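Amidohydrolase (PDB 3OOQ) is probably a hydrolase of the amidohydrolase family, possibly with allantoinase activity. Local coordinates at residues 192-197 with 216-221; 87-92 with 180-185; 237-240 with 244-247; 225-228 with 232-235. One frame throughout, in Å; residues are numbered along the deposited sequence.

In the fold
All four contacts lie in the amidohydrolase barrel domain, among its outer helices and strand 223-227. Interactions 1 and 2 share helix 172-198, with centres about 14 Å apart; interactions 3 and 4 share helix 230-243, about 11 Å apart between centres. Aromatic and aliphatic side chains connect them: Leu217 CD2 lies 3.6 Å from Phe183 CD1, and Phe183 CE2 lies 3.8 Å from Phe245 CE2. From interaction 3 the packing continues into interaction 4, where Leu247 CD1 is 3.6 Å from SE of selenomethionine Met225. Interaction 4 lies at the C-terminal end of a barrel strand, the end where enzymes of this fold carry their active site; interaction 1 is at the surface.

Interaction 1: 192-197 with 216-221; sequences KKELAQ and VLRKKI
Glu194 extends from helix 172-198 to the outer end of the Arg218 guanidinium, where Glu194 OE1 lies 3.8 Å from Arg218 NH2. This is a long salt bridge between two exposed side chains, a loose pairing at the protein surface, and no hydrogen bond joins them. The two side chains come from opposite directions, and the carboxylate and guanidinium planes are 56° apart, so this is not the coplanar, two-pronged pairing of a bidentate ion pair. Arg218 covers much of the distance with a chain extended from CG to NE; the CA atoms of Glu194 and Arg218, the nearest across the contact, are 13.7 Å apart. Arg218 stands at the end of helix 208-217, as the first residue to leave helical backbone angles. A Schellman motif closes that helix: Lys219 is its C-prime residue with a positive phi of 60°, Lys220 N bonds to Met215 O, and Lys219 N donates to Val216 O at 2.9 Å. The stronger partner of Arg218 is Glu214, one helical turn earlier, whose OE2 forms a salt bridge with NE. Lys193 NZ holds the other carboxylate oxygen of Glu214, which brings Lys193 NZ to 6.1 Å from Arg218 NH2. The same Lys193 NZ also pairs with Glu211.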
loop_
_atom_site.group_PDB
_atom_site.type_symbol
_atom_site.label_atom_id
_atom_site.label_comp_id
_atom_site.label_asym_id
_atom_site.label_seq_id
_atom_site.Cartn_x
_atom_site.Cartn_y
_atom_site.Cartn_z
ATOM N N LYS F 192 -7.824 27.568 33.563
ATOM C CA LYS F 192 -6.389 27.699 33.837
ATOM C C LYS F 192 -5.947 29.161 33.815
ATOM O O LYS F 192 -5.170 29.589 34.667
ATOM C CB LYS F 192 -5.548 26.870 32.864
ATOM C CG LYS F 192 -5.612 25.375 33.118
ATOM C CD LYS F 192 -4.819 24.630 32.055
ATOM C CE LYS F 192 -5.118 23.138 32.058
ATOM N NZ LYS F 192 -4.755 22.536 30.720
ATOM N N LYS F 193 -6.469 29.922 32.852
ATOM C CA LYS F 193 -6.176 31.356 32.738
ATOM C C LYS F 193 -6.691 32.144 33.924
ATOM O O LYS F 193 -6.029 33.074 34.395
ATOM C CB LYS F 193 -6.801 31.934 31.480
ATOM C CG LYS F 193 -5.956 31.814 30.244
ATOM C CD LYS F 193 -6.818 32.147 29.066
ATOM C CE LYS F 193 -6.051 32.835 27.999
ATOM N NZ LYS F 193 -6.989 33.614 27.160
ATOM N N GLU F 194 -7.881 31.789 34.392
ATOM C CA GLU F 194 -8.460 32.470 35.539
ATOM C C GLU F 194 -7.711 32.077 36.819
ATOM O O GLU F 194 -7.472 32.920 37.678
ATOM C CB GLU F 194 -9.990 32.253 35.606
ATOM C CG GLU F 194 -10.779 33.178 34.618
ATOM C CD GLU F 194 -12.224 32.714 34.301
ATOM O OE1 GLU F 194 -12.638 32.817 33.114
ATOM O OE2 GLU F 194 -12.942 32.250 35.225
ATOM N N LEU F 195 -7.288 30.819 36.920
ATOM C CA LEU F 195 -6.469 30.363 38.049
ATOM C C LEU F 195 -5.091 31.038 38.071
ATOM O O LEU F 195 -4.491 31.180 39.132
ATOM C CB LEU F 195 -6.332 28.829 38.055
ATOM C CG LEU F 195 -5.484 28.094 39.117
ATOM C CD1 LEU F 195 -6.018 28.311 40.524
ATOM C CD2 LEU F 195 -5.405 26.603 38.821
ATOM N N ALA F 196 -4.601 31.455 36.903
ATOM C CA ALA F 196 -3.356 32.219 36.799
ATOM C C ALA F 196 -3.573 33.705 37.085
ATOM O O ALA F 196 -2.774 34.328 37.783
ATOM C CB ALA F 196 -2.732 32.034 35.427
ATOM N N GLN F 197 -4.649 34.257 36.521
ATOM C CA GLN F 197 -5.069 35.642 36.734
ATOM C C GLN F 197 -5.216 35.964 38.223
ATOM O O GLN F 197 -4.756 37.012 38.686
ATOM C CB GLN F 197 -6.402 35.886 36.008
ATOM C CG GLN F 197 -7.056 37.247 36.244
ATOM C CD GLN F 197 -6.730 38.246 35.151
ATOM O OE1 GLN F 197 -6.765 37.917 33.961
ATOM N NE2 GLN F 197 -6.414 39.476 35.547
ATOM N N VAL F 216 -15.239 32.308 20.761
ATOM C CA VAL F 216 -16.569 31.746 20.555
ATOM C C VAL F 216 -17.335 31.613 21.872
ATOM O O VAL F 216 -18.482 32.022 21.953
ATOM C CB VAL F 216 -16.518 30.396 19.800
ATOM C CG1 VAL F 216 -17.936 29.761 19.711
ATOM C CG2 VAL F 216 -15.948 30.589 18.413
ATOM N N LEU F 217 -16.705 31.065 22.906
ATOM C CA LEU F 217 -17.388 30.907 24.197
ATOM C C LEU F 217 -17.703 32.224 24.890
ATOM O O LEU F 217 -18.687 32.318 25.627
ATOM C CB LEU F 217 -16.636 29.953 25.141
ATOM C CG LEU F 217 -16.541 28.491 24.683
ATOM C CD1 LEU F 217 -16.151 27.607 25.855
ATOM C CD2 LEU F 217 -17.867 27.996 24.082
ATOM N N ARG F 218 -16.881 33.241 24.643
ATOM C CA ARG F 218 -17.136 34.589 25.163
ATOM C C ARG F 218 -18.055 35.358 24.236
ATOM O O ARG F 218 -18.275 36.538 24.432
ATOM C CB ARG F 218 -15.830 35.362 25.352
ATOM C CG ARG F 218 -14.993 34.916 26.529
ATOM C CD ARG F 218 -13.773 35.825 26.708
ATOM N NE ARG F 218 -12.893 35.296 27.745
ATOM C CZ ARG F 218 -13.074 35.466 29.057
ATOM N NH1 ARG F 218 -14.103 36.167 29.514
ATOM N NH2 ARG F 218 -12.228 34.908 29.921
ATOM N N LYS F 219 -18.577 34.678 23.215
ATOM C CA LYS F 219 -19.512 35.270 22.247
ATOM C C LYS F 219 -18.974 36.474 21.465
ATOM O O LYS F 219 -19.751 37.290 20.974
ATOM C CB LYS F 219 -20.850 35.624 22.904
ATOM C CG LYS F 219 -21.575 34.430 23.477
ATOM C CD LYS F 219 -22.966 34.847 23.907
ATOM C CE LYS F 219 -23.706 33.730 24.568
ATOM N NZ LYS F 219 -25.159 34.036 24.652
ATOM N N LYS F 220 -17.656 36.568 21.320
ATOM C CA LYS F 220 -17.075 37.622 20.493
ATOM C C LYS F 220 -17.381 37.365 19.023
ATOM O O LYS F 220 -17.579 38.296 18.257
ATOM C CB LYS F 220 -15.570 37.741 20.726
ATOM C CG LYS F 220 -15.201 38.212 22.124
ATOM C CD LYS F 220 -13.686 38.125 22.317
ATOM C CE LYS F 220 -13.236 38.699 23.666
ATOM N NZ LYS F 220 -14.016 39.936 24.031
ATOM N N ILE F 221 -17.432 36.091 18.633
ATOM C CA ILE F 221 -17.789 35.728 17.260
ATOM C C ILE F 221 -18.700 34.513 17.283
ATOM O O ILE F 221 -18.630 33.721 18.225
ATOM C CB ILE F 221 -16.534 35.412 16.369
ATOM C CG1 ILE F 221 -15.630 34.360 17.022
ATOM C CG2 ILE F 221 -15.783 36.719 16.010
ATOM C CD1 ILE F 221 -14.442 33.821 16.127
#

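Interaction 2: 87-92 with 180-185; sequences VTPHVK and RDYFTK
Tyr182 leans off helix 172-198 onto Val87 and Pro89, and its ring can be followed outward atom by atom. From CB the chain runs to CG, anti to the backbone N (chi1 170°), and this carries the ring across to the 87-92 loop. CG is at the margin of the contact, 4.2 Å from Val87 CG1. The next atom, Tyr182 CD1, meets that methyl more closely, at 3.7 Å, with the valine crossing the ring at a slant. At CE1 the neighbour changes: Tyr182 CE1 is 3.7 Å from Pro89 CG, and CZ stays beside the same carbon. The proline ring and the tyrosine run antiparallel alongside each other, until the phenolic oxygen lies against two ring carbons, with Tyr182 OH 3.4 Å from both Pro89 CB and Pro89 CG. Tyr182 OH is hydrogen-bonded to the backbone O of Lys209 on helix 208-217. The side-chain NZ of the same Lys209 is hydrogen-bonded to Val87 O, so one lysine ties both sides of the contact. On the other side of the ring, Tyr182 CD2 stands over the centre of the Phe183 ring, 3.7 Å above its plane. Pro89 itself is the second residue of a type I beta turn from Thr88 to Val91. The loop that follows barrel strand 54-64 packs here on helix 172-198, a helix of the TIM-barrel fold of amidohydrolases.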
loop_
_atom_site.group_PDB
_atom_site.type_symbol
_atom_site.label_atom_id
_atom_site.label_comp_id
_atom_site.label_asym_id
_atom_site.label_seq_id
_atom_site.Cartn_x
_atom_site.Cartn_y
_atom_site.Cartn_z
ATOM N N VAL F 87 -9.711 19.113 13.708
ATOM C CA VAL F 87 -9.848 20.293 14.566
ATOM C C VAL F 87 -8.780 21.326 14.216
ATOM O O VAL F 87 -7.689 21.321 14.793
ATOM C CB VAL F 87 -9.740 19.916 16.063
ATOM C CG1 VAL F 87 -10.036 21.116 16.963
ATOM C CG2 VAL F 87 -10.683 18.779 16.416
ATOM N N THR F 88 -9.090 22.201 13.265
ATOM C CA THR F 88 -8.191 23.285 12.891
ATOM C C THR F 88 -8.808 24.692 13.059
ATOM O O THR F 88 -8.826 25.481 12.111
ATOM C CB THR F 88 -7.672 23.110 11.446
ATOM O OG1 THR F 88 -8.782 23.103 10.538
ATOM C CG2 THR F 88 -6.883 21.806 11.292
ATOM N N PRO F 89 -9.268 25.035 14.281
ATOM C CA PRO F 89 -9.852 26.370 14.521
ATOM C C PRO F 89 -8.871 27.520 14.303
ATOM O O PRO F 89 -9.300 28.632 14.019
ATOM C CB PRO F 89 -10.246 26.328 16.002
ATOM C CG PRO F 89 -9.378 25.258 16.601
ATOM C CD PRO F 89 -9.164 24.243 15.529
ATOM N N HIS F 90 -7.576 27.240 14.451
ATOM C CA HIS F 90 -6.519 28.249 14.378
ATOM C C HIS F 90 -6.202 28.729 12.957
ATOM O O HIS F 90 -5.593 29.783 12.803
ATOM C CB HIS F 90 -5.227 27.697 15.018
ATOM C CG HIS F 90 -4.679 26.500 14.305
ATOM N ND1 HIS F 90 -5.447 25.391 14.025
ATOM C CD2 HIS F 90 -3.453 26.252 13.785
ATOM C CE1 HIS F 90 -4.719 24.506 13.372
ATOM N NE2 HIS F 90 -3.504 25.003 13.214
ATOM N N VAL F 91 -6.557 27.953 11.927
ATOM C CA VAL F 91 -6.274 28.390 10.561
ATOM C C VAL F 91 -7.332 29.395 10.086
ATOM O O VAL F 91 -8.490 29.328 10.497
ATOM C CB VAL F 91 -6.078 27.224 9.528
ATOM C CG1 VAL F 91 -5.032 26.169 10.028
ATOM C CG2 VAL F 91 -7.407 26.562 9.140
ATOM N N LYS F 92 -6.918 30.325 9.232
ATOM C CA LYS F 92 -7.793 31.411 8.777
ATOM C C LYS F 92 -7.965 31.390 7.259
ATOM O O LYS F 92 -6.987 31.282 6.524
ATOM C CB LYS F 92 -7.210 32.777 9.185
ATOM C CG LYS F 92 -6.621 32.874 10.593
ATOM C CD LYS F 92 -6.173 34.335 10.948
ATOM C CE LYS F 92 -7.372 35.310 10.907
ATOM N NZ LYS F 92 -7.099 36.666 11.528
ATOM N N ARG F 180 -17.578 18.493 20.863
ATOM C CA ARG F 180 -17.752 18.553 22.319
ATOM C C ARG F 180 -16.429 18.499 23.065
ATOM O O ARG F 180 -16.214 19.213 24.062
ATOM C CB ARG F 180 -18.577 17.376 22.810
ATOM C CG ARG F 180 -20.006 17.655 22.972
ATOM C CD ARG F 180 -20.653 16.754 24.062
ATOM N NE ARG F 180 -22.050 17.091 23.980
ATOM C CZ ARG F 180 -22.850 16.646 23.019
ATOM N NH1 ARG F 180 -24.118 17.042 22.978
ATOM N NH2 ARG F 180 -22.390 15.773 22.121
ATOM N N ASP F 181 -15.560 17.605 22.607
ATOM C CA ASP F 181 -14.271 17.434 23.230
ATOM C C ASP F 181 -13.502 18.757 23.113
ATOM O O ASP F 181 -12.905 19.207 24.086
ATOM C CB ASP F 181 -13.524 16.269 22.567
ATOM C CG ASP F 181 -12.163 16.054 23.139
ATOM O OD1 ASP F 181 -12.066 15.461 24.225
ATOM O OD2 ASP F 181 -11.175 16.484 22.507
ATOM N N TYR F 182 -13.536 19.366 21.923
ATOM C CA TYR F 182 -12.828 20.609 21.668
ATOM C C TYR F 182 -13.240 21.686 22.671
ATOM O O TYR F 182 -12.399 22.290 23.355
ATOM C CB TYR F 182 -13.070 21.103 20.234
ATOM C CG TYR F 182 -12.561 22.515 19.973
ATOM C CD1 TYR F 182 -11.195 22.817 20.067
ATOM C CD2 TYR F 182 -13.444 23.551 19.654
ATOM C CE1 TYR F 182 -10.727 24.082 19.850
ATOM C CE2 TYR F 182 -12.966 24.852 19.397
ATOM C CZ TYR F 182 -11.604 25.104 19.521
ATOM O OH TYR F 182 -11.105 26.369 19.308
ATOM N N PHE F 183 -14.538 21.931 22.773
ATOM C CA PHE F 183 -14.990 22.985 23.680
ATOM C C PHE F 183 -14.775 22.630 25.163
ATOM O O PHE F 183 -14.569 23.530 25.987
ATOM C CB PHE F 183 -16.436 23.421 23.363
ATOM C CG PHE F 183 -16.526 24.301 22.138
ATOM C CD1 PHE F 183 -16.016 25.598 22.167
ATOM C CD2 PHE F 183 -17.081 23.826 20.952
ATOM C CE1 PHE F 183 -16.060 26.421 21.031
ATOM C CE2 PHE F 183 -17.144 24.636 19.816
ATOM C CZ PHE F 183 -16.634 25.947 19.861
ATOM N N THR F 184 -14.799 21.341 25.505
ATOM C CA THR F 184 -14.485 20.938 26.882
ATOM C C THR F 184 -13.053 21.402 27.220
ATOM O O THR F 184 -12.784 21.946 28.302
ATOM C CB THR F 184 -14.635 19.397 27.077
ATOM O OG1 THR F 184 -15.987 19.012 26.825
ATOM C CG2 THR F 184 -14.274 18.965 28.470
ATOM N N LYS F 185 -12.139 21.214 26.271
ATOM C CA LYS F 185 -10.761 21.677 26.455
ATOM C C LYS F 185 -10.637 23.199 26.501
ATOM O O LYS F 185 -9.823 23.713 27.259
ATOM C CB LYS F 185 -9.856 21.106 25.370
ATOM C CG LYS F 185 -9.649 19.633 25.550
ATOM C CD LYS F 185 -9.602 18.947 24.206
ATOM C CE LYS F 185 -8.234 18.431 23.880
ATOM N NZ LYS F 185 -8.306 17.093 23.149
#

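Interaction 3: 237-240 with 244-247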
loop_
_atom_site.group_PDB
_atom_site.type_symbol
_atom_site.label_atom_id
_atom_site.label_comp_id
_atom_site.label_asym_id
_atom_site.label_seq_id
_atom_site.Cartn_x
_atom_site.Cartn_y
_atom_site.Cartn_z
ATOM N N ILE F 237 -27.352 22.928 17.145
ATOM C CA ILE F 237 -28.019 23.776 18.163
ATOM C C ILE F 237 -27.795 23.224 19.593
ATOM O O ILE F 237 -27.482 23.991 20.527
ATOM C CB ILE F 237 -29.538 23.960 17.843
ATOM C CG1 ILE F 237 -29.716 24.676 16.494
ATOM C CG2 ILE F 237 -30.274 24.764 18.950
ATOM C CD1 ILE F 237 -31.105 24.479 15.890
ATOM N N ARG F 238 -27.919 21.903 19.761
ATOM C CA ARG F 238 -27.719 21.294 21.083
ATOM C C ARG F 238 -26.344 21.615 21.625
ATOM O O ARG F 238 -26.195 21.952 22.798
ATOM C CB ARG F 238 -27.905 19.778 21.066
ATOM C CG ARG F 238 -29.328 19.332 21.192
ATOM C CD ARG F 238 -29.434 17.843 21.610
ATOM N NE ARG F 238 -28.616 16.912 20.817
ATOM C CZ ARG F 238 -28.873 16.522 19.573
ATOM N NH1 ARG F 238 -29.934 16.987 18.910
ATOM N NH2 ARG F 238 -28.053 15.652 18.978
ATOM N N ILE F 239 -25.343 21.523 20.762
ATOM C CA ILE F 239 -23.982 21.822 21.192
ATOM C C ILE F 239 -23.802 23.311 21.517
ATOM O O ILE F 239 -23.178 23.657 22.515
ATOM C CB ILE F 239 -22.948 21.321 20.167
ATOM C CG1 ILE F 239 -22.906 19.774 20.237
ATOM C CG2 ILE F 239 -21.574 21.935 20.452
ATOM C CD1 ILE F 239 -22.274 19.104 19.048
ATOM N N ALA F 240 -24.335 24.176 20.661
ATOM C CA ALA F 240 -24.263 25.617 20.888
ATOM C C ALA F 240 -24.863 25.970 22.247
ATOM O O ALA F 240 -24.289 26.756 23.003
ATOM C CB ALA F 240 -24.969 26.375 19.777
ATOM N N GLY F 244 -23.133 27.422 25.482
ATOM C CA GLY F 244 -23.550 28.823 25.495
ATOM C C GLY F 244 -22.857 29.712 24.476
ATOM O O GLY F 244 -22.371 30.780 24.823
ATOM N N PHE F 245 -22.786 29.282 23.219
ATOM C CA PHE F 245 -22.280 30.175 22.173
ATOM C C PHE F 245 -23.322 30.539 21.106
ATOM O O PHE F 245 -24.359 29.877 20.981
ATOM C CB PHE F 245 -20.947 29.679 21.572
ATOM C CG PHE F 245 -20.989 28.279 20.973
ATOM C CD1 PHE F 245 -21.475 28.061 19.685
ATOM C CD2 PHE F 245 -20.457 27.197 21.665
ATOM C CE1 PHE F 245 -21.448 26.802 19.116
ATOM C CE2 PHE F 245 -20.431 25.922 21.091
ATOM C CZ PHE F 245 -20.926 25.731 19.822
ATOM N N ASN F 246 -23.050 31.611 20.362
ATOM C CA ASN F 246 -23.896 32.022 19.242
ATOM C C ASN F 246 -23.630 31.205 18.006
ATOM O O ASN F 246 -22.486 30.858 17.731
ATOM C CB ASN F 246 -23.680 33.498 18.909
ATOM C CG ASN F 246 -24.111 34.411 20.041
ATOM O OD1 ASN F 246 -25.090 34.138 20.681
ATOM N ND2 ASN F 246 -23.360 35.478 20.292
ATOM N N LEU F 247 -24.684 30.930 17.245
ATOM C CA LEU F 247 -24.528 30.170 16.015
ATOM C C LEU F 247 -25.288 30.732 14.848
ATOM O O LEU F 247 -26.297 31.424 15.001
ATOM C CB LEU F 247 -24.898 28.679 16.209
ATOM C CG LEU F 247 -26.355 28.192 16.100
ATOM C CD1 LEU F 247 -26.443 26.760 15.647
ATOM C CD2 LEU F 247 -27.055 28.326 17.436
HETATM O O HOH W 1 -26.496 29.183 22.416
#
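Ala240 lies under one face of the Phe245 ring at the centre of a helix end closed by a Schellman motif, the turn that takes helix 230-243 into strand 247-249 of a beta-alpha-beta unit. The contact is a CH-pi interaction: Ala240 CA is 3.6 Å from the ring centroid and 18° off the ring normal. The methyl adds to it, Ala240 CB touching Phe245 CE1 at 3.6 Å. Phe245 takes up this position with CG between its backbone N and carbonyl carbon (chi1 57°), which turns the ring back over the helix that has just ended. Ile239 runs beside the ring in the same direction, its CG2 3.9 Å from Phe245 CZ. On the strand side, Leu247 completes the apolar group: Leu247 CD2 packs on Ala240 CB at 3.7 Å, while CD1 meets Ile237 CG1, the two side chains crossing at about a right angle. Beyond the ring, Val216 and Leu217 of helix 208-217 also touch Phe245. Outward from this lies the polar edge. Gly244, the C-prime residue with positive phi, turns the chain out of the helix, and Phe245 N then donates to Ala240 O at 2.9 Å with an N-H...O angle of 156°. A water bonds across the turn, donating a hydrogen bond to Phe245 O at 2.7 Å and a weak second one to Ala240 O at 3.3 Å.

Interaction 4: 225-228 with 232-235; sequences MHAH and DILT
Ala227 touches Ile233 where strand 223-227 gives way to the loop before helix 230-243. Just before it in sequence, His226 lies on the other side of the strand, its ring meeting that of His251 with planes at about 80°. Ala227 CB points at the helix and settles against its first turn: it is 3.7 Å from Ile233 CG1, an equal 3.7 Å from Ile233 N, and 3.9 Å from Asp232 CB. The CA atoms of Ala227 and Ile233 are 5.3 Å apart. This is the first half of a beta-alpha-beta unit, strand 223-227 into helix 230-243 and on to strand 247-249, the repeating step of a TIM barrel. At His228 the side chain turns away from the helix; its ring stacks on His251 and ND1 is hydrogen-bonded to Thr253. Across the contact it is the backbone that touches: His228 O lies 3.6 Å from Ile233 CD1. With CG1 anti to the carbonyl carbon (chi1 -59°), Ile233 lays CG1 along Ala227 CB and carries CD1 on to that oxygen. His228 N donates to a water at 3.1 Å, and this water donates to Asp232 OD2 at 2.5 Å, short enough that the exact length is doubtful; OD2 is also in a salt bridge with Arg172.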
loop_
_atom_site.group_PDB
_atom_site.type_symbol
_atom_site.label_atom_id
_atom_site.label_comp_id
_atom_site.label_asym_id
_atom_site.label_seq_id
_atom_site.Cartn_x
_atom_site.Cartn_y
_atom_site.Cartn_z
HETATM N N MSE F 225 -22.099 27.003 11.460
HETATM C CA MSE F 225 -22.274 25.552 11.557
HETATM C C MSE F 225 -22.948 24.924 10.351
HETATM O O MSE F 225 -24.157 25.065 10.160
HETATM C CB MSE F 225 -23.018 25.193 12.849
HETATM C CG MSE F 225 -22.213 25.589 14.062
HETATM SE SE MSE F 225 -23.136 25.345 15.747
HETATM C CE MSE F 225 -22.038 23.901 16.437
ATOM N N HIS F 226 -22.133 24.236 9.549
ATOM C CA HIS F 226 -22.542 23.591 8.296
ATOM C C HIS F 226 -23.395 22.368 8.640
ATOM O O HIS F 226 -22.905 21.453 9.311
ATOM C CB HIS F 226 -21.261 23.189 7.507
ATOM C CG HIS F 226 -21.478 22.228 6.372
ATOM N ND1 HIS F 226 -21.764 20.881 6.556
ATOM C CD2 HIS F 226 -21.400 22.410 5.032
ATOM C CE1 HIS F 226 -21.870 20.287 5.377
ATOM N NE2 HIS F 226 -21.664 21.196 4.434
ATOM N N ALA F 227 -24.650 22.359 8.189
ATOM C CA ALA F 227 -25.561 21.228 8.406
ATOM C C ALA F 227 -26.690 21.182 7.393
ATOM O O ALA F 227 -27.312 22.205 7.101
ATOM C CB ALA F 227 -26.155 21.245 9.834
ATOM N N HIS F 228 -26.980 19.985 6.886
ATOM C CA HIS F 228 -28.012 19.811 5.867
ATOM C C HIS F 228 -29.219 19.096 6.435
ATOM O O HIS F 228 -30.310 19.648 6.440
ATOM C CB HIS F 228 -27.461 19.042 4.651
ATOM C CG HIS F 228 -26.431 19.797 3.875
ATOM N ND1 HIS F 228 -26.750 20.854 3.047
ATOM C CD2 HIS F 228 -25.082 19.655 3.802
ATOM C CE1 HIS F 228 -25.645 21.331 2.495
ATOM N NE2 HIS F 228 -24.619 20.624 2.940
ATOM N N ASP F 232 -28.868 16.922 12.023
ATOM C CA ASP F 232 -27.555 17.575 12.165
ATOM C C ASP F 232 -27.690 19.039 12.544
ATOM O O ASP F 232 -26.875 19.540 13.315
ATOM C CB ASP F 232 -26.723 17.485 10.887
ATOM C CG ASP F 232 -26.221 16.072 10.609
ATOM O OD1 ASP F 232 -25.737 15.402 11.550
ATOM O OD2 ASP F 232 -26.373 15.636 9.451
ATOM N N ILE F 233 -28.689 19.730 11.982
ATOM C CA ILE F 233 -29.003 21.112 12.395
ATOM C C ILE F 233 -29.332 21.166 13.886
ATOM O O ILE F 233 -28.826 22.009 14.615
ATOM C CB ILE F 233 -30.176 21.723 11.567
ATOM C CG1 ILE F 233 -29.865 21.741 10.060
ATOM C CG2 ILE F 233 -30.487 23.141 12.037
ATOM C CD1 ILE F 233 -31.139 21.839 9.160
ATOM N N LEU F 234 -30.151 20.238 14.351
ATOM C CA LEU F 234 -30.563 20.207 15.764
ATOM C C LEU F 234 -29.388 19.848 16.675
ATOM O O LEU F 234 -29.275 20.386 17.757
ATOM C CB LEU F 234 -31.727 19.236 15.976
ATOM C CG LEU F 234 -33.038 19.636 15.293
ATOM C CD1 LEU F 234 -33.951 18.415 15.176
ATOM C CD2 LEU F 234 -33.742 20.758 16.065
ATOM N N THR F 235 -28.509 18.964 16.208
ATOM C CA THR F 235 -27.285 18.624 16.956
ATOM C C THR F 235 -26.401 19.862 17.099
ATOM O O THR F 235 -25.882 20.145 18.173
ATOM C CB THR F 235 -26.481 17.490 16.241
ATOM O OG1 THR F 235 -27.251 16.295 16.252
ATOM C CG2 THR F 235 -25.148 17.199 16.948
HETATM O O HOH W 2 -26.213 16.989 7.348
#